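Local coordinates for eukaryotic translation initiation factor 4 gamma 5 (Trypanosoma cruzi, PDB 6OZU), which probably serves as a scaffold subunit of a cap-binding translation initiation complex, its MIF4G domain, as in other eIF4G proteins, probably docking an eIF4A-type RNA helicase, at residues A[150-162]-A[200-213]. Residues are numbered along the deposited sequence; the frame is centred on the assembly and turned at random. Where two conformers were deposited one is given.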
loop_
_atom_site.group_PDB
_atom_site.type_symbol
_atom_site.label_atom_id
_atom_site.label_comp_id
_atom_site.label_asym_id
_atom_site.label_seq_id
_atom_site.Cartn_x
_atom_site.Cartn_y
_atom_site.Cartn_z
ATOM N N GLU A 150 -0.746 10.454 0.935
ATOM C CA GLU A 150 0.636 10.647 0.469
ATOM C C GLU A 150 1.598 10.574 1.686
ATOM O O GLU A 150 2.675 9.991 1.579
ATOM C CB GLU A 150 0.741 12.020 -0.224
ATOM C CG GLU A 150 1.696 12.095 -1.411
ATOM C CD GLU A 150 1.913 13.479 -2.007
ATOM O OE1 GLU A 150 0.993 13.982 -2.692
ATOM O OE2 GLU A 150 3.011 14.050 -1.817
ATOM N N LYS A 151 1.158 11.109 2.851
ATOM C CA LYS A 151 1.870 11.134 4.144
ATOM C C LYS A 151 2.171 9.743 4.713
ATOM O O LYS A 151 3.186 9.578 5.387
ATOM C CB LYS A 151 1.124 11.962 5.216
ATOM C CG LYS A 151 -0.126 12.743 4.788
ATOM C CD LYS A 151 -1.006 12.994 6.016
ATOM C CE LYS A 151 -1.889 14.217 5.938
ATOM N NZ LYS A 151 -1.134 15.472 6.220
ATOM N N VAL A 152 1.287 8.760 4.473
ATOM C CA VAL A 152 1.470 7.368 4.925
ATOM C C VAL A 152 2.597 6.721 4.118
ATOM O O VAL A 152 3.489 6.086 4.689
ATOM C CB VAL A 152 0.153 6.543 4.852
ATOM C CG1 VAL A 152 0.380 5.065 5.212
ATOM C CG2 VAL A 152 -0.920 7.152 5.759
ATOM N N VAL A 153 2.563 6.931 2.794
ATOM C CA VAL A 153 3.554 6.456 1.839
ATOM C C VAL A 153 4.939 7.001 2.221
ATOM O O VAL A 153 5.883 6.221 2.342
ATOM C CB VAL A 153 3.141 6.796 0.381
ATOM C CG1 VAL A 153 4.091 6.135 -0.640
ATOM C CG2 VAL A 153 1.697 6.373 0.124
ATOM N N LEU A 154 5.025 8.311 2.493
ATOM C CA LEU A 154 6.241 8.997 2.914
ATOM C C LEU A 154 6.817 8.416 4.210
ATOM O O LEU A 154 8.025 8.166 4.248
ATOM C CB LEU A 154 5.968 10.497 3.070
ATOM C CG LEU A 154 7.121 11.370 3.583
ATOM C CD1 LEU A 154 8.259 11.463 2.570
ATOM C CD2 LEU A 154 6.621 12.721 4.015
ATOM N N HIS A 155 5.959 8.202 5.253
ATOM C CA HIS A 155 6.353 7.628 6.559
ATOM C C HIS A 155 6.867 6.203 6.427
ATOM O O HIS A 155 7.820 5.843 7.118
ATOM C CB HIS A 155 5.211 7.687 7.605
ATOM C CG HIS A 155 5.625 7.332 9.017
ATOM N ND1 HIS A 155 5.727 8.299 10.006
ATOM C CD2 HIS A 155 5.904 6.124 9.567
ATOM C CE1 HIS A 155 6.088 7.653 11.106
ATOM N NE2 HIS A 155 6.217 6.346 10.887
ATOM N N VAL A 156 6.267 5.385 5.534
ATOM C CA VAL A 156 6.713 4.002 5.325
ATOM C C VAL A 156 8.111 4.005 4.686
ATOM O O VAL A 156 8.999 3.291 5.168
ATOM C CB VAL A 156 5.714 3.154 4.492
ATOM C CG1 VAL A 156 6.364 1.863 3.973
ATOM C CG2 VAL A 156 4.449 2.850 5.271
ATOM N N LEU A 157 8.298 4.824 3.608
ATOM C CA LEU A 157 9.561 4.988 2.875
ATOM C C LEU A 157 10.685 5.540 3.755
ATOM O O LEU A 157 11.842 5.179 3.559
ATOM C CB LEU A 157 9.372 5.842 1.605
ATOM C CG LEU A 157 8.509 5.224 0.498
ATOM C CD1 LEU A 157 8.375 6.150 -0.666
ATOM C CD2 LEU A 157 9.068 3.911 0.041
ATOM N N GLU A 158 10.340 6.361 4.753
ATOM C CA GLU A 158 11.285 6.886 5.739
ATOM C C GLU A 158 11.953 5.727 6.490
ATOM O O GLU A 158 13.171 5.644 6.438
ATOM C CB GLU A 158 10.592 7.810 6.733
ATOM C CG GLU A 158 10.362 9.219 6.224
ATOM C CD GLU A 158 10.029 10.198 7.331
ATOM O OE1 GLU A 158 10.832 10.302 8.289
ATOM O OE2 GLU A 158 8.962 10.852 7.246
ATOM N N TRP A 159 11.179 4.805 7.119
ATOM C CA TRP A 159 11.775 3.672 7.831
ATOM C C TRP A 159 12.286 2.591 6.895
ATOM O O TRP A 159 13.276 1.934 7.203
ATOM C CB TRP A 159 10.867 3.090 8.928
ATOM C CG TRP A 159 9.536 2.551 8.486
ATOM C CD1 TRP A 159 8.317 3.149 8.655
ATOM C CD2 TRP A 159 9.270 1.226 7.965
ATOM N NE1 TRP A 159 7.310 2.299 8.246
ATOM C CE2 TRP A 159 7.871 1.123 7.786
ATOM C CE3 TRP A 159 10.076 0.110 7.662
ATOM C CZ2 TRP A 159 7.269 -0.037 7.274
ATOM C CZ3 TRP A 159 9.477 -1.031 7.148
ATOM C CH2 TRP A 159 8.092 -1.098 6.963
ATOM N N LEU A 160 11.650 2.430 5.731
ATOM C CA LEU A 160 12.063 1.444 4.729
ATOM C C LEU A 160 13.455 1.754 4.182
ATOM O O LEU A 160 14.252 0.828 4.009
ATOM C CB LEU A 160 11.021 1.398 3.607
ATOM C CG LEU A 160 11.005 0.177 2.694
ATOM C CD1 LEU A 160 10.391 -1.035 3.403
ATOM C CD2 LEU A 160 10.228 0.475 1.438
ATOM N N LEU A 161 13.759 3.060 3.937
ATOM C CA LEU A 161 15.042 3.505 3.402
ATOM C C LEU A 161 16.048 3.950 4.455
ATOM O O LEU A 161 17.227 3.622 4.336
ATOM C CB LEU A 161 14.845 4.634 2.379
ATOM C CG LEU A 161 14.001 4.345 1.111
ATOM C CD1 LEU A 161 13.730 5.647 0.367
ATOM C CD2 LEU A 161 14.691 3.333 0.175
ATOM N N TYR A 162 15.608 4.743 5.448
ATOM C CA TYR A 162 16.479 5.273 6.505
ATOM C C TYR A 162 16.539 4.420 7.765
ATOM O O TYR A 162 17.321 4.738 8.655
ATOM C CB TYR A 162 16.106 6.720 6.865
ATOM C CG TYR A 162 16.306 7.729 5.747
ATOM C CD1 TYR A 162 17.566 8.243 5.467
ATOM C CD2 TYR A 162 15.222 8.227 5.028
ATOM C CE1 TYR A 162 17.748 9.212 4.479
ATOM C CE2 TYR A 162 15.394 9.181 4.027
ATOM C CZ TYR A 162 16.661 9.674 3.760
ATOM O OH TYR A 162 16.853 10.602 2.777
ATOM N N LYS A 200 2.582 12.414 -7.769
ATOM C CA LYS A 200 2.414 12.330 -6.315
ATOM C C LYS A 200 3.534 11.498 -5.681
ATOM O O LYS A 200 4.032 11.869 -4.615
ATOM C CB LYS A 200 1.048 11.743 -5.951
ATOM C CG LYS A 200 -0.098 12.721 -5.885
ATOM C CD LYS A 200 -1.404 11.981 -5.573
ATOM C CE LYS A 200 -2.488 12.857 -4.993
ATOM N NZ LYS A 200 -2.557 12.788 -3.495
ATOM N N PHE A 201 3.911 10.373 -6.318
ATOM C CA PHE A 201 4.985 9.492 -5.837
ATOM C C PHE A 201 6.340 10.156 -6.006
ATOM O O PHE A 201 7.209 9.993 -5.157
ATOM C CB PHE A 201 4.947 8.133 -6.549
ATOM C CG PHE A 201 5.878 7.090 -5.965
ATOM C CD1 PHE A 201 5.640 6.542 -4.701
ATOM C CD2 PHE A 201 6.963 6.617 -6.696
ATOM C CE1 PHE A 201 6.502 5.579 -4.163
ATOM C CE2 PHE A 201 7.814 5.640 -6.162
ATOM C CZ PHE A 201 7.571 5.119 -4.903
ATOM N N ARG A 202 6.508 10.925 -7.092
ATOM C CA ARG A 202 7.728 11.691 -7.392
ATOM C C ARG A 202 7.952 12.743 -6.295
ATOM O O ARG A 202 9.080 12.911 -5.837
ATOM C CB ARG A 202 7.636 12.327 -8.792
ATOM C CG ARG A 202 8.875 13.074 -9.214
ATOM C CD ARG A 202 8.641 13.913 -10.453
ATOM N NE ARG A 202 9.868 14.541 -10.938
ATOM C CZ ARG A 202 10.380 15.701 -10.539
ATOM N NH1 ARG A 202 9.820 16.375 -9.546
ATOM N NH2 ARG A 202 11.487 16.171 -11.100
ATOM N N ALA A 203 6.872 13.408 -5.866
ATOM C CA ALA A 203 6.845 14.410 -4.796
ATOM C C ALA A 203 7.311 13.832 -3.448
ATOM O O ALA A 203 8.031 14.510 -2.714
ATOM C CB ALA A 203 5.444 14.972 -4.656
ATOM N N VAL A 204 6.900 12.582 -3.137
ATOM C CA VAL A 204 7.259 11.819 -1.934
ATOM C C VAL A 204 8.771 11.584 -1.918
ATOM O O VAL A 204 9.416 11.814 -0.892
ATOM C CB VAL A 204 6.434 10.501 -1.836
ATOM C CG1 VAL A 204 7.010 9.523 -0.805
ATOM C CG2 VAL A 204 4.994 10.813 -1.501
ATOM N N LEU A 205 9.334 11.173 -3.066
ATOM C CA LEU A 205 10.764 10.944 -3.203
ATOM C C LEU A 205 11.555 12.222 -3.096
ATOM O O LEU A 205 12.675 12.173 -2.601
ATOM C CB LEU A 205 11.131 10.162 -4.480
ATOM C CG LEU A 205 10.412 8.828 -4.721
ATOM C CD1 LEU A 205 10.905 8.207 -5.988
ATOM C CD2 LEU A 205 10.583 7.862 -3.550
ATOM N N GLU A 206 10.980 13.364 -3.516
ATOM C CA GLU A 206 11.622 14.686 -3.410
ATOM C C GLU A 206 11.681 15.126 -1.948
ATOM O O GLU A 206 12.654 15.767 -1.562
ATOM C CB GLU A 206 10.911 15.749 -4.260
ATOM C CG GLU A 206 11.192 15.667 -5.753
ATOM C CD GLU A 206 12.552 16.142 -6.240
ATOM O OE1 GLU A 206 13.127 15.452 -7.110
ATOM O OE2 GLU A 206 13.042 17.193 -5.767
ATOM N N GLU A 207 10.659 14.767 -1.131
ATOM C CA GLU A 207 10.617 15.046 0.303
ATOM C C GLU A 207 11.697 14.288 1.062
ATOM O O GLU A 207 12.378 14.881 1.893
ATOM C CB GLU A 207 9.249 14.738 0.895
ATOM C CG GLU A 207 8.311 15.910 0.803
ATOM C CD GLU A 207 6.943 15.691 1.408
ATOM O OE1 GLU A 207 6.679 16.241 2.504
ATOM O OE2 GLU A 207 6.131 14.980 0.772
ATOM N N LEU A 208 11.876 12.993 0.769
ATOM C CA LEU A 208 12.920 12.161 1.373
ATOM C C LEU A 208 14.318 12.743 1.075
ATOM O O LEU A 208 15.242 12.560 1.861
ATOM C CB LEU A 208 12.832 10.718 0.853
ATOM C CG LEU A 208 11.573 9.935 1.207
ATOM C CD1 LEU A 208 11.360 8.820 0.228
ATOM C CD2 LEU A 208 11.611 9.422 2.625
ATOM N N MET A 209 14.454 13.467 -0.036
ATOM C CA MET A 209 15.690 14.116 -0.447
ATOM C C MET A 209 16.059 15.290 0.438
ATOM O O MET A 209 17.205 15.746 0.409
ATOM C CB MET A 209 15.529 14.609 -1.857
ATOM C CG MET A 209 15.813 13.581 -2.825
ATOM S SD MET A 209 16.445 14.415 -4.204
ATOM C CE MET A 209 17.956 15.153 -3.452
ATOM N N HIS A 210 15.076 15.820 1.174
ATOM C CA HIS A 210 15.291 16.934 2.085
ATOM C C HIS A 210 15.199 16.404 3.520
ATOM O O HIS A 210 14.572 17.012 4.386
ATOM C CB HIS A 210 14.357 18.107 1.741
ATOM C CG HIS A 210 14.646 18.689 0.384
ATOM N ND1 HIS A 210 13.896 18.337 -0.730
ATOM C CD2 HIS A 210 15.642 19.521 -0.010
ATOM C CE1 HIS A 210 14.432 18.989 -1.754
ATOM N NE2 HIS A 210 15.489 19.710 -1.373
ATOM N N MET A 211 15.824 15.215 3.737
ATOM C CA MET A 211 15.930 14.487 5.005
ATOM C C MET A 211 17.375 14.052 5.262
ATOM O O MET A 211 17.637 13.035 5.912
ATOM C CB MET A 211 14.956 13.309 5.047
ATOM C CG MET A 211 13.538 13.739 5.278
ATOM S SD MET A 211 12.406 12.340 5.287
ATOM C CE MET A 211 10.864 13.215 5.224
ATOM N N HIS A 212 18.306 14.871 4.748
ATOM C CA HIS A 212 19.765 14.795 4.818
ATOM C C HIS A 212 20.334 13.455 4.312
ATOM O O HIS A 212 21.064 12.780 5.048
ATOM C CB HIS A 212 20.261 15.162 6.222
ATOM C CG HIS A 212 19.738 16.497 6.666
ATOM N ND1 HIS A 212 20.321 17.686 6.234
ATOM C CD2 HIS A 212 18.645 16.791 7.407
ATOM C CE1 HIS A 212 19.591 18.656 6.764
ATOM N NE2 HIS A 212 18.572 18.166 7.479
ATOM N N PRO A 213 20.052 13.080 3.030
ATOM C CA PRO A 213 20.614 11.840 2.492
ATOM C C PRO A 213 22.119 11.950 2.260
ATOM O O PRO A 213 22.638 13.041 1.982
ATOM C CB PRO A 213 19.877 11.683 1.157
ATOM C CG PRO A 213 19.527 13.031 0.749
ATOM C CD PRO A 213 19.228 13.764 2.009
#
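Leu157 pushes its CD1 methyl into a hollow lined by Phe201, Val204, Leu205 and Leu208, a knob into a hole. CD1 lies 3.6 Å from Val204 CG1 and meets the Phe201 ring obliquely. The reciprocal knob is Leu208, set among Leu154, Leu157, Leu161 and Tyr162: its CD1 packs on Leu157 CB, its CD2 on the aliphatic CG of Glu158. Branched leucines suit both places, since each can touch several neighbours at once. Val204, short and beta-branched, fits where the backbones come nearest, its CA 5.7 Å from that of Leu154. With CG anti to its own nitrogen (chi1 177°), Leu154 brings CD1 to the Val204 carbonyl oxygen, Glu207 CB and Leu208.

Polar groups mark both ends. Glu150, a knob among Lys200, Ala203, Val204 and Glu207, lays its CG on Val204 CG2, and its OE1 forms a long salt bridge of 3.8 Å to Lys200 NZ; the lysine may partly offset the repulsion between the Glu150 and Glu207 carboxylates, whose OE2 atoms lie 4.2 Å apart. At the other end Tyr162 joins an apolar ring to a hydroxyl that donates to Leu208 O at 2.7 Å, from 36° above the carbonyl plane. Extended, flexible Met211 reaches both this ring, in an oblique Met-aromatic contact (SD 5.5 Å from the centroid), and Glu158.

Val153 and Val156 also touch helix 118-144, while Leu205 touches helix 215-235. Such layering of helices, here crossing at -45° with axes 9.8 Å apart, is characteristic of the HEAT-like alpha-helical solenoid of MIF4G domains.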